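Local coordinates for chitin oligosaccahride binding protein NagB1 (PDB 7EHP) that binds short chitin oligosaccharides such as N,N'-diacetylchitobiose as an extracellular solute-binding protein, probably handing them to a membrane transporter for uptake, at residues N284-S289 with K305-E310; K19-I24 with V301-I306. All blocks are in the same frame, centred on the assembly; numbering follows the deposited sequence.

Interaction 1: N284-S289 with K305-E310; sequences NGYGFS and KIMYSE. With NAG (2-acetamido-2-deoxy-beta-D-glucopyranose), chain C.
Tyr286 of the strand and Tyr308, just past the end of helix 294-307, meet obliquely, the phenol oxygen of one at the root of the other. Tyr308 OH lies in the plane of the Tyr286 ring at its edge, 3.6 Å from Tyr286 CB, and comes within 3.4 Å of Tyr286 N. CG of Tyr308 stands anti to its carbonyl carbon (chi1 -59°), which aims the ring from the helix end at the strand. The hydroxyl is hydrogen-bonded to Leu113 O on strand 109-125, the neighbour of this strand in the sheet, so the buried polar end is satisfied while the ring packs.

Met307 approaches Tyr286 at about a right angle. Its chain bends at chi2 and chi3 and brings CE to 3.9 Å from Tyr286 CE2, while CG covers one face of the Tyr308 ring, 3.9 Å above its centre. One methionine thus touches both tyrosines, its methyl on one and its CG over the other. Beyond Tyr308 in the chain, Ser309 OG donates to Ile306 O at 2.9 Å and, at the N-cap of helix 310-320, also caps Met312 N; Tyr308 centres an inverse gamma turn between the two helices.

At the start of segment 284-289, Asn284 reaches the sugar: its OD1 accepts a hydrogen bond from N2 of the NAG acetamide, at 2.7 Å with an N-H...O angle of 163°. Asp66 OD1 and Leu67 O hold ND2, fixing the amide's rotation with OD1 toward the ligand. A leucine here would probably leave the acetamide N-H without its acceptor and Asp66 without an amide partner. The arrangement is that of a periplasmic-binding-protein fold, in which a helix packs on a central sheet and a strand of that sheet supplies a residue of the glycan pocket.

Interaction 2: K19-I24 with V301-I306; sequences KMLEDI and VEFIKI
Ile24 and Ile306 form the close end of this helix pair, sliding past each other in opposite directions with Ile24 CG1 3.6 Å from Ile306 CG2. The same methyl of Ile306 lies 4.0 Å from Ile24 CG2, so it is met by both branches of its partner. Here the backbones also come nearest, CA to CA 6.4 Å between these two residues, although the short segment axes stay 11.0 Å apart at closest approach.

Ile24 CG2 then serves a second neighbour, lying 3.7 Å from Phe303 CD1 as the two side chains cross at a slant. The ring gets there because CG of Phe303 is anti to the backbone N (chi1 175°), carrying it off its own helix toward helix 15-31. Packing thins one atom further round the ring, where Leu21 CD2 lies at the edge, near the ring plane, 4.3 Å from Phe303 CE1.

The two helices run at 127° to one another, far apart in sequence yet neighbours in space: the first helix of the chain and helix 294-307 pack together against the sheet in one lobe of a solute-binding protein. Tyr286 from that sheet meets Phe303 edge-to-face.

Polar chemistry lies on the outer side of helix 15-31. There Lys19 NZ forms a salt bridge with Asp23 OD1, one turn on, at 3.0 Å, the oxygen offering its syn lone pair, while Asp23 OD2 pairs with Arg315 of helix 310-320. Ile306 is itself only partly buried, and Arg27 lies against it at this more open margin, whereas Leu21, Ile24 and Phe303 are buried.

How the interactions relate
Helix 294-307 serves both contacts: interaction 1 uses its C-terminal end and the turn beyond, interaction 2 the preceding turns, and Lys305 and Ile306 belong to both. The centres are about 8 Å apart, and the apolar layers are continuous. Tyr286 CD2 lies 3.7 Å from Phe303 CZ, Met307 CE 3.6 Å from Ile24 CD1, and Phe288 CZ 3.4 Å from Ile304 CG1, so strand, helix 294-307 and helix 15-31 share one core. The glycan is touched directly through Asn284 in interaction 1; in interaction 2 the side chain of Leu21 remains about 9 Å from a bound NAG. Arg17, on the same helix as Leu21, also hydrogen-bonds the sugar bound by Asn284.

Interaction 1: N284-S289 with K305-E310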
loop_
_atom_site.group_PDB
_atom_site.type_symbol
_atom_site.label_atom_id
_atom_site.label_comp_id
_atom_site.label_asym_id
_atom_site.label_seq_id
_atom_site.Cartn_x
_atom_site.Cartn_y
_atom_site.Cartn_z
ATOM N N ASN A 284 -6.995 0.014 2.613
ATOM C CA ASN A 284 -6.555 0.535 3.902
ATOM C C ASN A 284 -7.436 1.697 4.332
ATOM O O ASN A 284 -7.640 2.647 3.568
ATOM C CB ASN A 284 -5.095 1.000 3.852
ATOM C CG ASN A 284 -4.571 1.398 5.226
ATOM O OD1 ASN A 284 -3.756 2.311 5.355
ATOM N ND2 ASN A 284 -5.043 0.709 6.259
ATOM N N GLY A 285 -7.941 1.617 5.553
ATOM C CA GLY A 285 -8.782 2.650 6.116
ATOM C C GLY A 285 -8.855 2.463 7.611
ATOM O O GLY A 285 -7.809 2.325 8.256
ATOM N N TYR A 286 -10.078 2.446 8.170
ATOM C CA TYR A 286 -10.289 2.325 9.605
ATOM C C TYR A 286 -11.322 1.252 9.916
ATOM O O TYR A 286 -12.295 1.066 9.174
ATOM C CB TYR A 286 -10.721 3.678 10.199
ATOM C CG TYR A 286 -9.551 4.614 10.175
ATOM C CD1 TYR A 286 -8.597 4.584 11.189
ATOM C CD2 TYR A 286 -9.337 5.459 9.099
ATOM C CE1 TYR A 286 -7.477 5.413 11.139
ATOM C CE2 TYR A 286 -8.217 6.294 9.044
ATOM C CZ TYR A 286 -7.298 6.266 10.062
ATOM O OH TYR A 286 -6.177 7.078 9.998
ATOM N N GLY A 287 -11.088 0.532 11.013
ATOM C CA GLY A 287 -12.057 -0.388 11.558
ATOM C C GLY A 287 -12.473 0.106 12.935
ATOM O O GLY A 287 -11.908 1.057 13.477
ATOM N N PHE A 288 -13.459 -0.563 13.506
ATOM C CA PHE A 288 -14.020 -0.093 14.766
ATOM C C PHE A 288 -14.204 -1.276 15.700
ATOM O O PHE A 288 -14.657 -2.345 15.274
ATOM C CB PHE A 288 -15.336 0.664 14.497
ATOM C CG PHE A 288 -15.148 1.824 13.565
ATOM C CD1 PHE A 288 -14.759 3.058 14.055
ATOM C CD2 PHE A 288 -15.270 1.658 12.192
ATOM C CE1 PHE A 288 -14.531 4.116 13.212
ATOM C CE2 PHE A 288 -15.042 2.718 11.336
ATOM C CZ PHE A 288 -14.669 3.947 11.849
ATOM N N SER A 289 -13.817 -1.090 16.961
ATOM C CA SER A 289 -13.931 -2.170 17.930
ATOM C C SER A 289 -15.368 -2.661 18.041
ATOM O O SER A 289 -16.327 -1.877 17.998
ATOM C CB SER A 289 -13.444 -1.722 19.303
ATOM O OG SER A 289 -13.496 -2.804 20.221
ATOM N N LYS A 305 -18.685 9.963 9.852
ATOM C CA LYS A 305 -19.363 11.042 9.146
ATOM C C LYS A 305 -18.377 12.101 8.673
ATOM O O LYS A 305 -18.535 12.664 7.584
ATOM C CB LYS A 305 -20.433 11.662 10.050
ATOM C CG LYS A 305 -21.350 12.603 9.304
ATOM C CD LYS A 305 -22.568 12.960 10.127
ATOM C CE LYS A 305 -23.219 14.215 9.564
ATOM N NZ LYS A 305 -24.266 14.770 10.457
ATOM N N ILE A 306 -17.340 12.375 9.464
ATOM C CA ILE A 306 -16.391 13.414 9.085
ATOM C C ILE A 306 -15.338 12.867 8.117
ATOM O O ILE A 306 -15.109 13.435 7.040
ATOM C CB ILE A 306 -15.757 14.028 10.350
ATOM C CG1 ILE A 306 -16.855 14.639 11.229
ATOM C CG2 ILE A 306 -14.728 15.085 9.993
ATOM C CD1 ILE A 306 -16.557 14.617 12.727
ATOM N N MET A 307 -14.691 11.750 8.466
ATOM C CA MET A 307 -13.611 11.234 7.615
ATOM C C MET A 307 -14.126 10.845 6.232
ATOM O O MET A 307 -13.515 11.175 5.208
ATOM C CB MET A 307 -12.938 10.037 8.290
ATOM C CG MET A 307 -11.887 9.295 7.434
ATOM S SD MET A 307 -10.468 10.323 6.996
ATOM C CE MET A 307 -9.345 9.969 8.340
ATOM N N TYR A 308 -15.254 10.152 6.178
ATOM C CA TYR A 308 -15.767 9.619 4.923
ATOM C C TYR A 308 -16.778 10.602 4.336
ATOM O O TYR A 308 -17.969 10.335 4.196
ATOM C CB TYR A 308 -16.353 8.235 5.147
ATOM C CG TYR A 308 -15.323 7.288 5.700
ATOM C CD1 TYR A 308 -14.387 6.698 4.861
ATOM C CD2 TYR A 308 -15.281 6.989 7.061
ATOM C CE1 TYR A 308 -13.418 5.845 5.360
ATOM C CE2 TYR A 308 -14.318 6.135 7.572
ATOM C CZ TYR A 308 -13.393 5.562 6.711
ATOM O OH TYR A 308 -12.442 4.701 7.195
ATOM N N SER A 309 -16.252 11.761 3.975
ATOM C CA SER A 309 -17.031 12.842 3.410
ATOM C C SER A 309 -16.284 13.374 2.203
ATOM O O SER A 309 -15.066 13.212 2.080
ATOM C CB SER A 309 -17.239 13.981 4.422
ATOM O OG SER A 309 -15.998 14.662 4.619
ATOM N N GLU A 310 -17.019 14.043 1.322
ATOM C CA GLU A 310 -16.364 14.612 0.162
ATOM C C GLU A 310 -15.390 15.705 0.564
ATOM O O GLU A 310 -14.341 15.866 -0.085
ATOM C CB GLU A 310 -17.414 15.083 -0.850
ATOM C CG GLU A 310 -16.844 15.852 -2.023
ATOM C CD GLU A 310 -17.740 15.814 -3.246
ATOM O OE1 GLU A 310 -18.656 14.958 -3.290
ATOM O OE2 GLU A 310 -17.514 16.638 -4.159
HETATM C C1 NAG C . -0.456 4.517 4.169
HETATM C C2 NAG C . -1.360 3.802 3.167
HETATM C C3 NAG C . -1.051 2.305 3.156
HETATM C C4 NAG C . 0.453 2.033 3.053
HETATM C C5 NAG C . 1.247 2.946 3.997
HETATM C C6 NAG C . 2.753 2.849 3.874
HETATM C C7 NAG C . -3.456 5.092 3.037
HETATM C C8 NAG C . -4.909 5.124 3.412
HETATM N N2 NAG C . -2.768 4.026 3.462
HETATM O O1 NAG C . -0.771 5.866 4.206
HETATM O O3 NAG C . -1.771 1.696 2.086
HETATM O O4 NAG C . 0.674 0.712 3.535
HETATM O O5 NAG C . 0.892 4.321 3.803
HETATM O O6 NAG C . 3.379 3.483 4.988
HETATM O O7 NAG C . -2.931 5.997 2.390
#

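Interaction 2: K19-I24 with V301-I306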
loop_
_atom_site.group_PDB
_atom_site.type_symbol
_atom_site.label_atom_id
_atom_site.label_comp_id
_atom_site.label_asym_id
_atom_site.label_seq_id
_atom_site.Cartn_x
_atom_site.Cartn_y
_atom_site.Cartn_z
ATOM N N LYS A 19 -2.439 16.230 10.749
ATOM C CA LYS A 19 -3.202 17.439 11.029
ATOM C C LYS A 19 -4.670 17.268 10.649
ATOM O O LYS A 19 -5.559 17.753 11.363
ATOM C CB LYS A 19 -2.574 18.626 10.297
ATOM C CG LYS A 19 -3.298 19.945 10.511
ATOM C CD LYS A 19 -3.427 20.286 11.992
ATOM C CE LYS A 19 -3.661 21.788 12.176
ATOM N NZ LYS A 19 -5.050 22.138 11.770
ATOM N N MET A 20 -4.951 16.550 9.551
ATOM C CA MET A 20 -6.345 16.274 9.200
ATOM C C MET A 20 -6.994 15.381 10.249
ATOM O O MET A 20 -8.136 15.620 10.657
ATOM C CB MET A 20 -6.449 15.645 7.806
ATOM C CG MET A 20 -7.861 15.642 7.216
ATOM S SD MET A 20 -8.037 14.995 5.518
ATOM C CE MET A 20 -8.436 13.273 5.848
ATOM N N LEU A 21 -6.268 14.361 10.723
ATOM C CA LEU A 21 -6.794 13.531 11.807
ATOM C C LEU A 21 -7.088 14.365 13.049
ATOM O O LEU A 21 -8.100 14.151 13.723
ATOM C CB LEU A 21 -5.805 12.410 12.142
ATOM C CG LEU A 21 -5.893 11.196 11.214
ATOM C CD1 LEU A 21 -4.661 10.292 11.340
ATOM C CD2 LEU A 21 -7.171 10.397 11.461
ATOM N N GLU A 22 -6.211 15.322 13.371
ATOM C CA GLU A 22 -6.441 16.180 14.532
ATOM C C GLU A 22 -7.659 17.079 14.333
ATOM O O GLU A 22 -8.387 17.366 15.296
ATOM C CB GLU A 22 -5.198 17.025 14.817
ATOM C CG GLU A 22 -4.000 16.196 15.284
ATOM C CD GLU A 22 -2.689 16.945 15.223
ATOM O OE1 GLU A 22 -2.708 18.162 14.909
ATOM O OE2 GLU A 22 -1.632 16.318 15.500
ATOM N N ASP A 23 -7.871 17.573 13.106
ATOM C CA ASP A 23 -9.088 18.336 12.827
ATOM C C ASP A 23 -10.318 17.466 13.021
ATOM O O ASP A 23 -11.298 17.880 13.659
ATOM C CB ASP A 23 -9.063 18.906 11.404
ATOM C CG ASP A 23 -8.049 20.019 11.237
ATOM O OD1 ASP A 23 -7.417 20.396 12.241
ATOM O OD2 ASP A 23 -7.880 20.521 10.100
ATOM N N ILE A 24 -10.281 16.243 12.477
ATOM C CA ILE A 24 -11.393 15.312 12.659
ATOM C C ILE A 24 -11.629 15.057 14.150
ATOM O O ILE A 24 -12.777 15.014 14.613
ATOM C CB ILE A 24 -11.138 14.009 11.864
ATOM C CG1 ILE A 24 -11.213 14.277 10.350
ATOM C CG2 ILE A 24 -12.156 12.935 12.257
ATOM C CD1 ILE A 24 -10.750 13.105 9.447
ATOM N N VAL A 301 -19.337 6.953 15.062
ATOM C CA VAL A 301 -20.250 7.439 14.027
ATOM C C VAL A 301 -19.820 8.819 13.544
ATOM O O VAL A 301 -19.816 9.106 12.337
ATOM C CB VAL A 301 -21.699 7.470 14.553
ATOM C CG1 VAL A 301 -22.581 8.258 13.587
ATOM C CG2 VAL A 301 -22.233 6.069 14.761
ATOM N N GLU A 302 -19.495 9.709 14.483
ATOM C CA GLU A 302 -18.986 11.027 14.109
ATOM C C GLU A 302 -17.708 10.909 13.289
ATOM O O GLU A 302 -17.531 11.614 12.286
ATOM C CB GLU A 302 -18.735 11.865 15.358
ATOM C CG GLU A 302 -19.975 12.458 15.989
ATOM C CD GLU A 302 -20.870 13.162 14.975
ATOM O OE1 GLU A 302 -20.370 14.053 14.248
ATOM O OE2 GLU A 302 -22.084 12.840 14.927
ATOM N N PHE A 303 -16.799 10.030 13.702
ATOM C CA PHE A 303 -15.575 9.850 12.925
ATOM C C PHE A 303 -15.905 9.450 11.493
ATOM O O PHE A 303 -15.375 10.022 10.529
ATOM C CB PHE A 303 -14.670 8.801 13.570
ATOM C CG PHE A 303 -13.448 8.484 12.745
ATOM C CD1 PHE A 303 -12.316 9.276 12.855
ATOM C CD2 PHE A 303 -13.459 7.428 11.815
ATOM C CE1 PHE A 303 -11.171 9.006 12.076
ATOM C CE2 PHE A 303 -12.330 7.161 11.018
ATOM C CZ PHE A 303 -11.185 7.959 11.165
ATOM N N ILE A 304 -16.800 8.478 11.337
ATOM C CA ILE A 304 -17.194 8.042 10.000
ATOM C C ILE A 304 -17.798 9.198 9.216
ATOM O O ILE A 304 -17.454 9.428 8.048
ATOM C CB ILE A 304 -18.162 6.854 10.106
ATOM C CG1 ILE A 304 -17.416 5.632 10.631
ATOM C CG2 ILE A 304 -18.796 6.567 8.755
ATOM C CD1 ILE A 304 -18.317 4.461 10.929
ATOM N N LYS A 305 -18.685 9.963 9.852
ATOM C CA LYS A 305 -19.363 11.042 9.146
ATOM C C LYS A 305 -18.377 12.101 8.673
ATOM O O LYS A 305 -18.535 12.664 7.584
ATOM C CB LYS A 305 -20.433 11.662 10.050
ATOM C CG LYS A 305 -21.350 12.603 9.304
ATOM C CD LYS A 305 -22.568 12.960 10.127
ATOM C CE LYS A 305 -23.219 14.215 9.564
ATOM N NZ LYS A 305 -24.266 14.770 10.457
ATOM N N ILE A 306 -17.340 12.375 9.464
ATOM C CA ILE A 306 -16.391 13.414 9.085
ATOM C C ILE A 306 -15.338 12.867 8.117
ATOM O O ILE A 306 -15.109 13.435 7.040
ATOM C CB ILE A 306 -15.757 14.028 10.350
ATOM C CG1 ILE A 306 -16.855 14.639 11.229
ATOM C CG2 ILE A 306 -14.728 15.085 9.993
ATOM C CD1 ILE A 306 -16.557 14.617 12.727
#